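Local coordinates for pesticidal crystal protein Cry2Aa (Bacillus thuringiensis serovar kurstaki, PDB 1I5P), which kills mosquito and moth larvae by binding to their midgut epithelial cells and bringing about colloid-osmotic lysis, at residues A[518-531]-A[608-621]. Sequence-based numbering, arbitrary orientation.
Sequences NQGDSLRFEQSNTT and NVTLNSGTPFDLMN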
loop_
_atom_site.group_PDB
_atom_site.type_symbol
_atom_site.label_atom_id
_atom_site.label_comp_id
_atom_site.label_asym_id
_atom_site.label_seq_id
_atom_site.Cartn_x
_atom_site.Cartn_y
_atom_site.Cartn_z
ATOM N N ASN A 518 2.775 -3.904 7.310
ATOM C CA ASN A 518 3.617 -2.803 7.768
ATOM C C ASN A 518 3.363 -1.472 7.049
ATOM O O ASN A 518 4.202 -0.568 7.097
ATOM C CB ASN A 518 5.085 -3.207 7.588
ATOM C CG ASN A 518 6.055 -2.196 8.167
ATOM O OD1 ASN A 518 6.014 -1.890 9.357
ATOM N ND2 ASN A 518 6.941 -1.674 7.321
ATOM N N GLN A 519 2.210 -1.346 6.397
ATOM C CA GLN A 519 1.870 -0.128 5.653
ATOM C C GLN A 519 2.975 0.202 4.652
ATOM O O GLN A 519 3.333 1.361 4.457
ATOM C CB GLN A 519 1.666 1.057 6.603
ATOM C CG GLN A 519 0.528 0.888 7.605
ATOM C CD GLN A 519 -0.855 0.916 6.967
ATOM O OE1 GLN A 519 -1.866 0.791 7.661
ATOM N NE2 GLN A 519 -0.907 1.085 5.649
ATOM N N GLY A 520 3.508 -0.831 4.014
ATOM C CA GLY A 520 4.566 -0.633 3.041
ATOM C C GLY A 520 5.757 -1.499 3.373
ATOM O O GLY A 520 5.778 -2.145 4.416
ATOM N N ASP A 521 6.758 -1.517 2.502
ATOM C CA ASP A 521 7.929 -2.346 2.753
ATOM C C ASP A 521 8.881 -1.710 3.755
ATOM O O ASP A 521 8.752 -0.535 4.103
ATOM C CB ASP A 521 8.663 -2.650 1.439
ATOM C CG ASP A 521 7.798 -3.421 0.454
ATOM O OD1 ASP A 521 6.833 -4.088 0.901
ATOM O OD2 ASP A 521 8.084 -3.372 -0.766
ATOM N N SER A 522 9.834 -2.505 4.228
ATOM C CA SER A 522 10.810 -2.024 5.193
ATOM C C SER A 522 12.168 -1.793 4.538
ATOM O O SER A 522 12.403 -2.197 3.393
ATOM C CB SER A 522 10.958 -3.024 6.348
ATOM O OG SER A 522 11.477 -4.265 5.892
ATOM N N LEU A 523 13.050 -1.124 5.274
ATOM C CA LEU A 523 14.395 -0.841 4.797
ATOM C C LEU A 523 15.320 -1.749 5.605
ATOM O O LEU A 523 15.422 -1.618 6.828
ATOM C CB LEU A 523 14.737 0.635 5.036
ATOM C CG LEU A 523 15.674 1.316 4.034
ATOM C CD1 LEU A 523 15.134 1.153 2.613
ATOM C CD2 LEU A 523 15.811 2.800 4.392
ATOM N N ARG A 524 15.973 -2.686 4.925
ATOM C CA ARG A 524 16.869 -3.610 5.605
ATOM C C ARG A 524 18.325 -3.176 5.493
ATOM O O ARG A 524 18.881 -3.110 4.395
ATOM C CB ARG A 524 16.714 -5.027 5.042
ATOM C CG ARG A 524 17.541 -6.062 5.795
ATOM C CD ARG A 524 17.417 -7.467 5.208
ATOM N NE ARG A 524 18.016 -7.587 3.878
ATOM C CZ ARG A 524 17.330 -7.843 2.768
ATOM N NH1 ARG A 524 16.014 -8.005 2.818
ATOM N NH2 ARG A 524 17.960 -7.959 1.608
ATOM N N PHE A 525 18.933 -2.877 6.635
ATOM C CA PHE A 525 20.332 -2.469 6.681
ATOM C C PHE A 525 21.188 -3.715 6.904
ATOM O O PHE A 525 21.030 -4.417 7.904
ATOM C CB PHE A 525 20.572 -1.475 7.826
ATOM C CG PHE A 525 19.749 -0.217 7.731
ATOM C CD1 PHE A 525 18.972 0.202 8.809
ATOM C CD2 PHE A 525 19.747 0.547 6.569
ATOM C CE1 PHE A 525 18.203 1.365 8.729
ATOM C CE2 PHE A 525 18.980 1.714 6.478
ATOM C CZ PHE A 525 18.208 2.121 7.562
ATOM N N GLU A 526 22.086 -3.997 5.970
ATOM C CA GLU A 526 22.954 -5.162 6.092
ATOM C C GLU A 526 24.363 -4.759 6.492
ATOM O O GLU A 526 25.186 -5.608 6.827
ATOM C CB GLU A 526 22.985 -5.940 4.775
ATOM C CG GLU A 526 21.688 -6.668 4.471
ATOM C CD GLU A 526 21.749 -7.471 3.188
ATOM O OE1 GLU A 526 22.856 -7.643 2.638
ATOM O OE2 GLU A 526 20.685 -7.943 2.732
ATOM N N GLN A 527 24.635 -3.458 6.450
ATOM C CA GLN A 527 25.941 -2.933 6.824
ATOM C C GLN A 527 25.821 -2.081 8.081
ATOM O O GLN A 527 24.972 -1.193 8.166
ATOM C CB GLN A 527 26.528 -2.106 5.678
ATOM C CG GLN A 527 27.781 -1.331 6.053
ATOM C CD GLN A 527 28.553 -0.850 4.843
ATOM O OE1 GLN A 527 28.037 -0.839 3.724
ATOM N NE2 GLN A 527 29.795 -0.438 5.061
ATOM N N SER A 528 26.676 -2.357 9.057
ATOM C CA SER A 528 26.655 -1.620 10.309
ATOM C C SER A 528 27.005 -0.146 10.081
ATOM O O SER A 528 27.669 0.205 9.106
ATOM C CB SER A 528 27.630 -2.258 11.304
ATOM O OG SER A 528 27.385 -1.807 12.623
ATOM N N ASN A 529 26.532 0.709 10.980
ATOM C CA ASN A 529 26.770 2.146 10.902
ATOM C C ASN A 529 26.170 2.793 9.652
ATOM O O ASN A 529 26.802 3.616 8.979
ATOM C CB ASN A 529 28.267 2.452 10.979
ATOM C CG ASN A 529 28.543 3.913 11.262
ATOM O OD1 ASN A 529 27.674 4.638 11.758
ATOM N ND2 ASN A 529 29.759 4.355 10.968
ATOM N N THR A 530 24.935 2.412 9.346
ATOM C CA THR A 530 24.229 2.978 8.210
ATOM C C THR A 530 23.297 4.041 8.776
ATOM O O THR A 530 22.623 3.819 9.781
ATOM C CB THR A 530 23.386 1.914 7.470
ATOM O OG1 THR A 530 24.252 0.920 6.907
ATOM C CG2 THR A 530 22.572 2.559 6.352
ATOM N N THR A 531 23.275 5.201 8.136
ATOM C CA THR A 531 22.421 6.289 8.576
ATOM C C THR A 531 21.414 6.639 7.498
ATOM O O THR A 531 21.771 6.815 6.332
ATOM C CB THR A 531 23.239 7.555 8.908
ATOM O OG1 THR A 531 24.053 7.307 10.062
ATOM C CG2 THR A 531 22.314 8.731 9.185
ATOM N N ASN A 608 20.587 6.266 12.846
ATOM C CA ASN A 608 21.813 5.505 12.659
ATOM C C ASN A 608 21.717 4.154 13.347
ATOM O O ASN A 608 21.341 4.059 14.514
ATOM C CB ASN A 608 23.012 6.291 13.191
ATOM C CG ASN A 608 24.293 5.473 13.194
ATOM O OD1 ASN A 608 24.557 4.711 14.125
ATOM N ND2 ASN A 608 25.087 5.618 12.144
ATOM N N VAL A 609 22.062 3.104 12.614
ATOM C CA VAL A 609 21.979 1.766 13.161
ATOM C C VAL A 609 23.312 1.040 13.205
ATOM O O VAL A 609 24.059 1.004 12.226
ATOM C CB VAL A 609 20.969 0.905 12.366
ATOM C CG1 VAL A 609 20.944 -0.515 12.920
ATOM C CG2 VAL A 609 19.582 1.529 12.446
ATOM N N THR A 610 23.593 0.468 14.368
ATOM C CA THR A 610 24.806 -0.296 14.593
ATOM C C THR A 610 24.366 -1.750 14.634
ATOM O O THR A 610 23.513 -2.114 15.441
ATOM C CB THR A 610 25.446 0.063 15.949
ATOM O OG1 THR A 610 25.770 1.458 15.970
ATOM C CG2 THR A 610 26.708 -0.753 16.176
ATOM N N LEU A 611 24.923 -2.576 13.754
ATOM C CA LEU A 611 24.565 -3.991 13.721
ATOM C C LEU A 611 25.527 -4.769 14.605
ATOM O O LEU A 611 26.458 -5.410 14.120
ATOM C CB LEU A 611 24.626 -4.527 12.289
ATOM C CG LEU A 611 23.658 -3.898 11.287
ATOM C CD1 LEU A 611 23.829 -4.579 9.938
ATOM C CD2 LEU A 611 22.221 -4.041 11.782
ATOM N N ASN A 612 25.296 -4.701 15.909
ATOM C CA ASN A 612 26.144 -5.384 16.870
ATOM C C ASN A 612 26.348 -6.854 16.520
ATOM O O ASN A 612 27.484 -7.310 16.373
ATOM C CB ASN A 612 25.545 -5.256 18.272
ATOM C CG ASN A 612 25.329 -3.809 18.680
ATOM O OD1 ASN A 612 24.197 -3.333 18.737
ATOM N ND2 ASN A 612 26.416 -3.103 18.960
ATOM N N SER A 613 25.252 -7.595 16.375
ATOM C CA SER A 613 25.335 -9.016 16.054
ATOM C C SER A 613 25.726 -9.319 14.607
ATOM O O SER A 613 26.023 -10.462 14.269
ATOM C CB SER A 613 24.006 -9.701 16.375
ATOM O OG SER A 613 23.773 -9.740 17.773
ATOM N N GLY A 614 25.731 -8.305 13.751
ATOM C CA GLY A 614 26.084 -8.545 12.365
ATOM C C GLY A 614 24.858 -8.924 11.553
ATOM O O GLY A 614 24.891 -8.933 10.319
ATOM N N THR A 615 23.772 -9.255 12.248
ATOM C CA THR A 615 22.521 -9.610 11.587
ATOM C C THR A 615 21.860 -8.344 11.047
ATOM O O THR A 615 22.002 -7.266 11.624
ATOM C CB THR A 615 21.555 -10.299 12.558
ATOM O OG1 THR A 615 21.628 -9.654 13.835
ATOM C CG2 THR A 615 21.911 -11.766 12.711
ATOM N N PRO A 616 21.117 -8.465 9.937
ATOM C CA PRO A 616 20.436 -7.329 9.312
ATOM C C PRO A 616 19.464 -6.645 10.253
ATOM O O PRO A 616 19.014 -7.236 11.231
ATOM C CB PRO A 616 19.727 -7.966 8.119
ATOM C CG PRO A 616 20.605 -9.145 7.802
ATOM C CD PRO A 616 20.842 -9.696 9.182
ATOM N N PHE A 617 19.154 -5.390 9.949
ATOM C CA PHE A 617 18.219 -4.607 10.747
ATOM C C PHE A 617 17.117 -4.110 9.821
ATOM O O PHE A 617 17.388 -3.614 8.729
ATOM C CB PHE A 617 18.940 -3.417 11.387
ATOM C CG PHE A 617 18.046 -2.512 12.199
ATOM C CD1 PHE A 617 18.014 -2.610 13.587
ATOM C CD2 PHE A 617 17.266 -1.533 11.578
ATOM C CE1 PHE A 617 17.230 -1.749 14.348
ATOM C CE2 PHE A 617 16.476 -0.665 12.332
ATOM C CZ PHE A 617 16.459 -0.773 13.719
ATOM N N ASP A 618 15.870 -4.250 10.254
ATOM C CA ASP A 618 14.736 -3.791 9.459
ATOM C C ASP A 618 14.109 -2.542 10.063
ATOM O O ASP A 618 13.560 -2.588 11.161
ATOM C CB ASP A 618 13.657 -4.875 9.368
ATOM C CG ASP A 618 13.910 -5.873 8.247
ATOM O OD1 ASP A 618 13.598 -5.561 7.079
ATOM O OD2 ASP A 618 14.423 -6.972 8.538
ATOM N N LEU A 619 14.198 -1.426 9.345
ATOM C CA LEU A 619 13.581 -0.181 9.793
ATOM C C LEU A 619 12.219 -0.288 9.105
ATOM O O LEU A 619 12.122 -0.120 7.887
ATOM C CB LEU A 619 14.340 1.030 9.248
ATOM C CG LEU A 619 14.466 2.280 10.128
ATOM C CD1 LEU A 619 14.493 3.496 9.218
ATOM C CD2 LEU A 619 13.322 2.389 11.127
ATOM N N MET A 620 11.177 -0.573 9.883
ATOM C CA MET A 620 9.840 -0.771 9.328
ATOM C C MET A 620 8.885 0.417 9.270
ATOM O O MET A 620 8.164 0.579 8.281
ATOM C CB MET A 620 9.189 -1.946 10.051
ATOM C CG MET A 620 10.014 -3.222 9.908
ATOM S SD MET A 620 9.461 -4.542 10.971
ATOM C CE MET A 620 7.986 -5.049 10.072
ATOM N N ASN A 621 8.848 1.230 10.323
ATOM C CA ASN A 621 7.982 2.403 10.320
ATOM C C ASN A 621 8.496 3.472 11.267
ATOM O O ASN A 621 9.171 3.186 12.256
ATOM C CB ASN A 621 6.541 2.046 10.707
ATOM C CG ASN A 621 5.507 2.956 10.026
ATOM O OD1 ASN A 621 5.831 4.050 9.552
ATOM N ND2 ASN A 621 4.255 2.499 9.980
HETATM O O HOH W 1 5.971 1.329 6.662
HETATM O O HOH W 2 3.863 -0.244 10.360
HETATM O O HOH W 3 24.401 -7.804 8.030
#
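Phe525 and Phe617, a hydrogen-bonded antiparallel pair, lie side by side and point the same way into the buried side of their strands. Phe617 CD2 meets the edge of the Phe525 ring at CD1, 3.7 Å away, near the ring plane. Val609 bridges the two aromatics: its CG1 sits over a face of Phe617, offset toward the rim, while CG2 reaches Phe525 CD1 at 3.9 Å, a division suited to a branched side chain. Leu619 CB closes on Phe525 CE1. On the other side of the strands, Arg524 is long enough to lay CG and CD along Pro616 CB, bend at chi3 (68°) and grip Glu526 OE2 side-on with NE and NH2. Ser522 OG donates to Asp618 OD1 (2.8 Å), and Lys515 also bonds this hydroxyl. Asn608, whose amide offers two N-H groups, spends both in its own plane, on Asn529 OD1 (2.8 Å) and Thr531 OG1 (2.9 Å); the Asn529 amide is turned 66° from it. Val609 O receives weak bonds from the N atoms of Asn529 and Thr530, marking a G1 beta bulge. Segments 518-531 and 608-621 both pass between sheets, apolar side chains packing between the layers, as in the lectin-like jelly-roll beta sandwich of the C-terminal delta-endotoxin domain.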